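Local coordinates for probable glutamine-binding lipoprotein GlnH (GLNBP) (Mycobacterium tuberculosis, PDB 6H20), which binds amino acids, here asparagine, as an extracytoplasmic solute-binding lipoprotein, and is probably an aspartate sensor acting upstream of protein kinase G, at residues Val119-Ile124 / Phe134-Tyr138; Thr208-Ile212 / Asp232-Gly236. All coordinates share one frame; numbering follows the deposited sequence.

Contact 1: residues Val119-Ile124 / Phe134-Tyr138; sequences VKTMSI and FSTVY. With ASN (asparagine), chain B.
I124 lies across one face of the F134 ring, its side chain running in the direction opposite to that of the phenylalanine. Its CG1 carries the CH-pi contact, 4.0 Å from the ring centroid and displaced toward the rim, while CG2 settles beside CD2. The tip goes elsewhere: I124 CD1 reaches V137 CG2 at 3.8 Å. M122 approaches the same ring at about a right angle. With CG anti to the backbone N (chi1 -164°) and the chain extended beyond it, M122 brings CG to the ring edge in its plane, and its SD lies obliquely 3.8 Å from F134 CE1, a Met-aromatic contact.

At the other end, V119 CG1 meets the Y138 hydroxyl end, with 4.0 Å to CZ. A water in the plane of the Y138 ring donates to Y138 OH at 2.8 Å and accepts from the backbone N of both K120 and M122, bridging tyrosine and loop. The hydroxyl has a second partner in D78.

The opposite side of 119-124 faces the ligand. T121 O accepts from the asparagine amino group at 2.7 Å, T121 OG1 donates to its OD1, and S123 N donates to OXT at 2.9 Å in a nearly straight bond (163°). S123 OG, also bonded to Q233, takes a further bond from the amino group. The loop of this family 3 solute-binding protein is thus apolar toward 134-138, apart from the water bridge, and polar toward the pocket, where T121 and S123 meet the ligand, with the packing on F134 and Y138 behind them.

Contact 2: residues Thr208-Ile212 / Asp232-Gly236; sequences TDDTI and DQPYG. With ASN (asparagine), chain B.
The edge of the Y235 ring meets D209 OD2, which lies close to the ring plane beside CE1 and the hydroxyl, the carboxylate being turned 40° from the ring. This is the amino-acid pocket of a type 2 periplasmic-binding-protein fold, where the start of helix 210-219 faces strand 232-240. T211 OG1 and the asparagine amino nitrogen approach the ring obliquely. D209 crosses Q233 at about a right angle, with the carboxylate and amide planes 21° apart and D209 OD1 3.3 Å from Q233 CG.

D209 occupies the N-cap position of helix 210-219, but its side chain makes no capping bond and turns to the ligand instead. A first torsion of -52°, with CG anti to the carbonyl carbon, directs the carboxylate toward Q233 and Y235. D209 OD2 takes two bonds: one from the amino group of the bound asparagine at 2.7 Å and one from Y235 OH at 2.6 Å, the latter through its anti lone pair. The phenol is itself an acceptor, for T211 OG1 at 2.6 Å, so T211, in the second shell, is placed to fix the direction of the hydroxyl that bonds D209. The negative carboxylate would be expected to favour a protonated ligand amine.

Q233 OE1 is bonded to S123 and T171, two residues of the amino-acid site, while its NE2 bonds to A231 O; this holds the amide beside the aspartate. I212 extends from the helix past the tyrosine hydroxyl toward the ligand side chain, its CD1 lying 3.9 Å from the asparagine ND2.

From the N terminus, the chain leaves strand 117-118 through 119-124, passes helix 126-129 and strand 132-134, and returns at 134-138, where contact 1 closes a short loop. Strand 139-148 follows, and after further helices and strands contact 2 closes its own loop from 208-212 to 232-236. The two closures come in series, neither nested nor crossed. Strand 232-240 nevertheless joins them: I124 N is within 2.9 Å of P234 O, a probable hydrogen bond, and T121 CB packs 3.5 Å from Y235 CZ. Both contacts touch the asparagine, so loop 119-124 and the start of helix 210-219 each form part of its pocket.

Contact 1: residues Val119-Ile124 / Phe134-Tyr138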
ATOM      1  N   VAL A 119      -7.463   0.294   2.794  1.00 15.68           N
ATOM      2  CA  VAL A 119      -6.314  -0.468   3.284  1.00 14.27           C
ATOM      3  C   VAL A 119      -5.728  -1.108   2.036  1.00 14.26           C
ATOM      4  O   VAL A 119      -6.154  -2.188   1.605  1.00 15.67           O
ATOM      5  CB  VAL A 119      -6.678  -1.513   4.344  1.00 15.70           C
ATOM      6  CG1 VAL A 119      -5.406  -2.042   5.018  1.00 15.07           C
ATOM      7  CG2 VAL A 119      -7.616  -0.920   5.411  1.00 15.95           C
ATOM      8  N   LYS A 120      -4.808  -0.388   1.397  1.00 14.18           N
ATOM      9  CA  LYS A 120      -4.261  -0.813   0.112  1.00 14.65           C
ATOM     10  C   LYS A 120      -2.885  -0.197  -0.043  1.00 13.59           C
ATOM     11  O   LYS A 120      -2.706   0.771  -0.795  1.00 16.11           O
ATOM     12  CB  LYS A 120      -5.185  -0.397  -1.040  1.00 18.93           C
ATOM     13  CG  LYS A 120      -4.802  -1.092  -2.353  1.00 21.27           C
ATOM     14  CD  LYS A 120      -5.295  -0.317  -3.562  1.00 22.62           C
ATOM     15  CE  LYS A 120      -4.917  -0.987  -4.885  1.00 27.45           C
ATOM     16  NZ  LYS A 120      -3.547  -1.573  -4.924  1.00 29.22           N
ATOM     17  N   THR A 121      -1.927  -0.753   0.698  1.00 13.42           N
ATOM     18  CA  THR A 121      -0.519  -0.346   0.687  1.00 14.15           C
ATOM     19  C   THR A 121      -0.338   1.170   0.546  1.00 13.64           C
ATOM     20  O   THR A 121       0.474   1.646  -0.242  1.00 16.36           O
ATOM     21  CB  THR A 121       0.281  -1.114  -0.391  1.00 14.43           C
ATOM     22  OG1 THR A 121      -0.230  -0.836  -1.712  1.00 15.97           O
ATOM     23  CG2 THR A 121       0.214  -2.623  -0.142  1.00 16.99           C
ATOM     24  N   MET A 122      -1.097   1.950   1.313  1.00 14.43           N
ATOM     25  CA  MET A 122      -1.235   3.366   0.981  1.00 14.80           C
ATOM     26  C   MET A 122      -0.192   4.178   1.736  1.00 17.31           C
ATOM     27  O   MET A 122      -0.346   4.446   2.933  1.00 16.15           O
ATOM     28  CB  MET A 122      -2.646   3.874   1.261  1.00 14.50           C
ATOM     29  CG  MET A 122      -2.919   5.202   0.585  1.00 15.15           C
ATOM     30  SD  MET A 122      -4.642   5.637   0.763  1.00 18.34           S
ATOM     31  CE  MET A 122      -4.654   7.181  -0.133  1.00 18.31           C
ATOM     32  N   SER A 123       0.868   4.581   1.031  1.00 14.75           N
ATOM     33  CA  SER A 123       1.915   5.376   1.665  1.00 14.73           C
ATOM     34  C   SER A 123       1.380   6.725   2.122  1.00 15.20           C
ATOM     35  O   SER A 123       0.665   7.423   1.395  1.00 16.23           O
ATOM     36  CB  SER A 123       3.073   5.607   0.704  1.00 16.91           C
ATOM     37  OG  SER A 123       3.680   4.374   0.400  1.00 14.88           O
ATOM     38  N   ILE A 124       1.757   7.092   3.338  1.00 15.43           N
ATOM     39  CA  ILE A 124       1.356   8.360   3.935  1.00 16.29           C
ATOM     40  C   ILE A 124       2.323   9.425   3.439  1.00 17.49           C
ATOM     41  O   ILE A 124       3.529   9.338   3.689  1.00 19.65           O
ATOM     42  CB  ILE A 124       1.415   8.265   5.463  1.00 14.33           C
ATOM     43  CG1 ILE A 124       0.478   7.184   6.015  1.00 15.61           C
ATOM     44  CG2 ILE A 124       1.092   9.628   6.108  1.00 18.17           C
ATOM     45  CD1 ILE A 124       0.890   6.689   7.432  1.00 18.80           C
ATOM     46  N   PHE A 134      -5.079   9.899   7.542  1.00 18.15           N
ATOM     47  CA  PHE A 134      -4.438   8.596   7.673  1.00 16.19           C
ATOM     48  C   PHE A 134      -4.340   8.218   9.141  1.00 16.84           C
ATOM     49  O   PHE A 134      -4.162   9.073  10.014  1.00 18.39           O
ATOM     50  CB  PHE A 134      -2.998   8.586   7.141  1.00 18.27           C
ATOM     51  CG  PHE A 134      -2.888   8.718   5.645  1.00 15.60           C
ATOM     52  CD1 PHE A 134      -3.053   7.609   4.816  1.00 17.31           C
ATOM     53  CD2 PHE A 134      -2.579   9.938   5.071  1.00 17.55           C
ATOM     54  CE1 PHE A 134      -2.928   7.725   3.433  1.00 16.08           C
ATOM     55  CE2 PHE A 134      -2.461  10.070   3.691  1.00 20.87           C
ATOM     56  CZ  PHE A 134      -2.626   8.955   2.869  1.00 17.55           C
ATOM     57  N   SER A 135      -4.420   6.915   9.394  1.00 15.49           N
ATOM     58  CA  SER A 135      -4.022   6.329  10.663  1.00 16.16           C
ATOM     59  C   SER A 135      -2.513   6.448  10.853  1.00 18.36           C
ATOM     60  O   SER A 135      -1.773   6.892   9.968  1.00 16.29           O
ATOM     61  CB  SER A 135      -4.349   4.835  10.676  1.00 15.18           C
ATOM     62  OG  SER A 135      -3.494   4.123   9.784  1.00 15.13           O
ATOM     63  N   THR A 136      -2.061   6.032  12.038  1.00 16.34           N
ATOM     64  CA  THR A 136      -0.641   5.808  12.255  1.00 14.88           C
ATOM     65  C   THR A 136      -0.130   4.699  11.329  1.00 14.10           C
ATOM     66  O   THR A 136      -0.894   3.968  10.683  1.00 15.40           O
ATOM     67  CB  THR A 136      -0.376   5.409  13.705  1.00 14.60           C
ATOM     68  OG1 THR A 136      -1.158   4.253  14.045  1.00 16.85           O
ATOM     69  CG2 THR A 136      -0.708   6.569  14.655  1.00 18.48           C
ATOM     70  N   VAL A 137       1.195   4.565  11.277  1.00 16.56           N
ATOM     71  CA  VAL A 137       1.823   3.639  10.334  1.00 14.85           C
ATOM     72  C   VAL A 137       1.600   2.204  10.788  1.00 14.89           C
ATOM     73  O   VAL A 137       1.901   1.849  11.935  1.00 17.01           O
ATOM     74  CB  VAL A 137       3.325   3.944  10.234  1.00 15.40           C
ATOM     75  CG1 VAL A 137       4.038   2.917   9.336  1.00 16.64           C
ATOM     76  CG2 VAL A 137       3.558   5.367   9.756  1.00 16.90           C
ATOM     77  N   TYR A 138       1.107   1.350   9.876  1.00 15.78           N
ATOM     78  CA  TYR A 138       0.925  -0.060  10.208  1.00 14.99           C
ATOM     79  C   TYR A 138       1.934  -0.997   9.549  1.00 15.67           C
ATOM     80  O   TYR A 138       1.999  -2.177   9.923  1.00 16.88           O
ATOM     81  CB  TYR A 138      -0.522  -0.525   9.929  1.00 14.21           C
ATOM     82  CG  TYR A 138      -0.908  -0.658   8.469  1.00 12.77           C
ATOM     83  CD1 TYR A 138      -0.653  -1.826   7.761  1.00 15.65           C
ATOM     84  CD2 TYR A 138      -1.557   0.386   7.812  1.00 14.42           C
ATOM     85  CE1 TYR A 138      -1.024  -1.940   6.432  1.00 14.55           C
ATOM     86  CE2 TYR A 138      -1.936   0.276   6.476  1.00 14.41           C
ATOM     87  CZ  TYR A 138      -1.649  -0.896   5.795  1.00 13.27           C
ATOM     88  OH  TYR A 138      -2.019  -0.999   4.479  1.00 15.12           O
TER
HETATM   89  N   ASN B 401       2.793   2.298  -1.531  1.00 15.01           N
HETATM   90  CA  ASN B 401       2.866   2.937  -2.844  1.00 14.26           C
HETATM   91  C   ASN B 401       1.828   4.041  -2.926  1.00 15.65           C
HETATM   92  O   ASN B 401       1.552   4.564  -4.022  1.00 14.72           O
HETATM   93  CB  ASN B 401       2.657   1.912  -3.961  1.00 15.45           C
HETATM   94  CG  ASN B 401       1.254   1.360  -3.993  1.00 16.10           C
HETATM   95  OD1 ASN B 401       0.492   1.466  -3.037  1.00 17.19           O
HETATM   96  ND2 ASN B 401       0.891   0.792  -5.120  1.00 15.55           N
HETATM   97  OXT ASN B 401       1.262   4.406  -1.873  1.00 15.29           O
HETATM   98  O   HOH W   1      -3.168   1.198   3.257  1.00 19.23           O

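Contact 2: residues Thr208-Ile212 / Asp232-Gly236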
ATOM      1  N   THR A 208       8.889  -0.725  -7.103  1.00 13.73           N
ATOM      2  CA  THR A 208       7.883  -0.296  -6.126  1.00 13.31           C
ATOM      3  C   THR A 208       8.313  -0.815  -4.759  1.00 13.35           C
ATOM      4  O   THR A 208       9.434  -1.321  -4.595  1.00 13.56           O
ATOM      5  CB  THR A 208       6.459  -0.727  -6.520  1.00 11.87           C
ATOM      6  OG1 THR A 208       5.515  -0.129  -5.626  1.00 13.78           O
ATOM      7  CG2 THR A 208       6.246  -2.235  -6.449  1.00 14.11           C
ATOM      8  N   ASP A 209       7.411  -0.697  -3.783  1.00 14.52           N
ATOM      9  CA  ASP A 209       7.659  -1.137  -2.417  1.00 13.08           C
ATOM     10  C   ASP A 209       8.198  -2.564  -2.396  1.00 11.85           C
ATOM     11  O   ASP A 209       7.658  -3.448  -3.063  1.00 13.46           O
ATOM     12  CB  ASP A 209       6.329  -1.162  -1.656  1.00 15.13           C
ATOM     13  CG  ASP A 209       5.535   0.136  -1.739  1.00 15.23           C
ATOM     14  OD1 ASP A 209       5.980   1.150  -2.324  1.00 13.97           O
ATOM     15  OD2 ASP A 209       4.418   0.106  -1.192  1.00 15.56           O
ATOM     16  N   ASP A 210       9.229  -2.797  -1.570  1.00 12.97           N
ATOM     17  CA  ASP A 210       9.807  -4.140  -1.493  1.00 14.31           C
ATOM     18  C   ASP A 210       8.795  -5.188  -1.032  1.00 14.76           C
ATOM     19  O   ASP A 210       8.868  -6.351  -1.456  1.00 15.21           O
ATOM     20  CB  ASP A 210      11.099  -4.157  -0.657  1.00 14.39           C
ATOM     21  CG  ASP A 210      10.944  -3.618   0.775  1.00 17.59           C
ATOM     22  OD1 ASP A 210       9.881  -3.117   1.200  1.00 15.53           O
ATOM     23  OD2 ASP A 210      11.963  -3.710   1.503  1.00 20.94           O
ATOM     24  N   THR A 211       7.833  -4.787  -0.199  1.00 14.82           N
ATOM     25  CA  THR A 211       6.722  -5.651   0.198  1.00 13.50           C
ATOM     26  C   THR A 211       5.932  -6.147  -1.013  1.00 14.74           C
ATOM     27  O   THR A 211       5.677  -7.351  -1.155  1.00 16.10           O
ATOM     28  CB  THR A 211       5.786  -4.833   1.089  1.00 13.98           C
ATOM     29  OG1 THR A 211       5.643  -3.532   0.508  1.00 13.14           O
ATOM     30  CG2 THR A 211       6.365  -4.690   2.508  1.00 15.58           C
ATOM     31  N   ILE A 212       5.492  -5.220  -1.873  1.00 14.18           N
ATOM     32  CA  ILE A 212       4.751  -5.586  -3.087  1.00 12.90           C
ATOM     33  C   ILE A 212       5.620  -6.449  -3.993  1.00 13.78           C
ATOM     34  O   ILE A 212       5.167  -7.469  -4.547  1.00 14.38           O
ATOM     35  CB  ILE A 212       4.250  -4.317  -3.811  1.00 13.59           C
ATOM     36  CG1 ILE A 212       3.297  -3.532  -2.914  1.00 15.40           C
ATOM     37  CG2 ILE A 212       3.589  -4.687  -5.164  1.00 15.06           C
ATOM     38  CD1 ILE A 212       2.865  -2.204  -3.530  1.00 15.21           C
ATOM     39  N   ASP A 232      11.252   5.679   1.355  1.00 16.19           N
ATOM     40  CA  ASP A 232      10.433   5.103   2.412  1.00 14.48           C
ATOM     41  C   ASP A 232       8.957   5.105   2.026  1.00 15.19           C
ATOM     42  O   ASP A 232       8.461   6.029   1.369  1.00 18.09           O
ATOM     43  CB  ASP A 232      10.601   5.951   3.674  1.00 16.88           C
ATOM     44  CG  ASP A 232       9.834   5.400   4.843  1.00 21.26           C
ATOM     45  OD1 ASP A 232      10.035   4.207   5.141  1.00 21.79           O
ATOM     46  OD2 ASP A 232       9.041   6.157   5.460  1.00 23.53           O
ATOM     47  N   GLN A 233       8.244   4.063   2.464  1.00 15.28           N
ATOM     48  CA  GLN A 233       6.825   3.877   2.148  1.00 16.67           C
ATOM     49  C   GLN A 233       6.101   3.471   3.421  1.00 15.86           C
ATOM     50  O   GLN A 233       5.891   2.282   3.697  1.00 16.03           O
ATOM     51  CB  GLN A 233       6.649   2.807   1.062  1.00 14.29           C
ATOM     52  CG  GLN A 233       7.532   3.031  -0.164  1.00 14.73           C
ATOM     53  CD  GLN A 233       7.147   4.253  -0.992  1.00 14.23           C
ATOM     54  OE1 GLN A 233       5.988   4.672  -1.018  1.00 17.01           O
ATOM     55  NE2 GLN A 233       8.122   4.817  -1.689  1.00 16.36           N
ATOM     56  N   PRO A 234       5.708   4.441   4.240  1.00 14.76           N
ATOM     57  CA  PRO A 234       5.003   4.112   5.488  1.00 15.43           C
ATOM     58  C   PRO A 234       3.507   3.980   5.244  1.00 14.42           C
ATOM     59  O   PRO A 234       2.844   4.977   4.922  1.00 16.31           O
ATOM     60  CB  PRO A 234       5.332   5.309   6.394  1.00 15.25           C
ATOM     61  CG  PRO A 234       5.505   6.487   5.410  1.00 15.18           C
ATOM     62  CD  PRO A 234       5.886   5.894   4.046  1.00 14.03           C
ATOM     63  N   TYR A 235       2.967   2.771   5.384  1.00 14.13           N
ATOM     64  CA  TYR A 235       1.563   2.532   5.057  1.00 13.86           C
ATOM     65  C   TYR A 235       0.643   3.048   6.152  1.00 13.04           C
ATOM     66  O   TYR A 235       0.868   2.813   7.342  1.00 15.02           O
ATOM     67  CB  TYR A 235       1.293   1.036   4.917  1.00 14.43           C
ATOM     68  CG  TYR A 235       1.953   0.342   3.752  1.00 15.15           C
ATOM     69  CD1 TYR A 235       2.704   1.036   2.804  1.00 14.29           C
ATOM     70  CD2 TYR A 235       1.825  -1.019   3.613  1.00 16.73           C
ATOM     71  CE1 TYR A 235       3.309   0.359   1.721  1.00 15.66           C
ATOM     72  CE2 TYR A 235       2.410  -1.694   2.552  1.00 16.21           C
ATOM     73  CZ  TYR A 235       3.147  -1.010   1.618  1.00 15.97           C
ATOM     74  OH  TYR A 235       3.718  -1.716   0.568  1.00 14.55           O
ATOM     75  N   GLY A 236      -0.431   3.710   5.739  1.00 14.96           N
ATOM     76  CA  GLY A 236      -1.470   4.111   6.661  1.00 14.79           C
ATOM     77  C   GLY A 236      -2.817   3.662   6.128  1.00 16.81           C
ATOM     78  O   GLY A 236      -2.986   3.416   4.930  1.00 15.59           O
TER
HETATM   79  N   ASN B 401       2.793   2.298  -1.531  1.00 15.01           N
HETATM   80  CA  ASN B 401       2.866   2.937  -2.844  1.00 14.26           C
HETATM   81  C   ASN B 401       1.828   4.041  -2.926  1.00 15.65           C
HETATM   82  O   ASN B 401       1.552   4.564  -4.022  1.00 14.72           O
HETATM   83  CB  ASN B 401       2.657   1.912  -3.961  1.00 15.45           C
HETATM   84  CG  ASN B 401       1.254   1.360  -3.993  1.00 16.10           C
HETATM   85  OD1 ASN B 401       0.492   1.466  -3.037  1.00 17.19           O
HETATM   86  ND2 ASN B 401       0.891   0.792  -5.120  1.00 15.55           N
HETATM   87  OXT ASN B 401       1.262   4.406  -1.873  1.00 15.29           O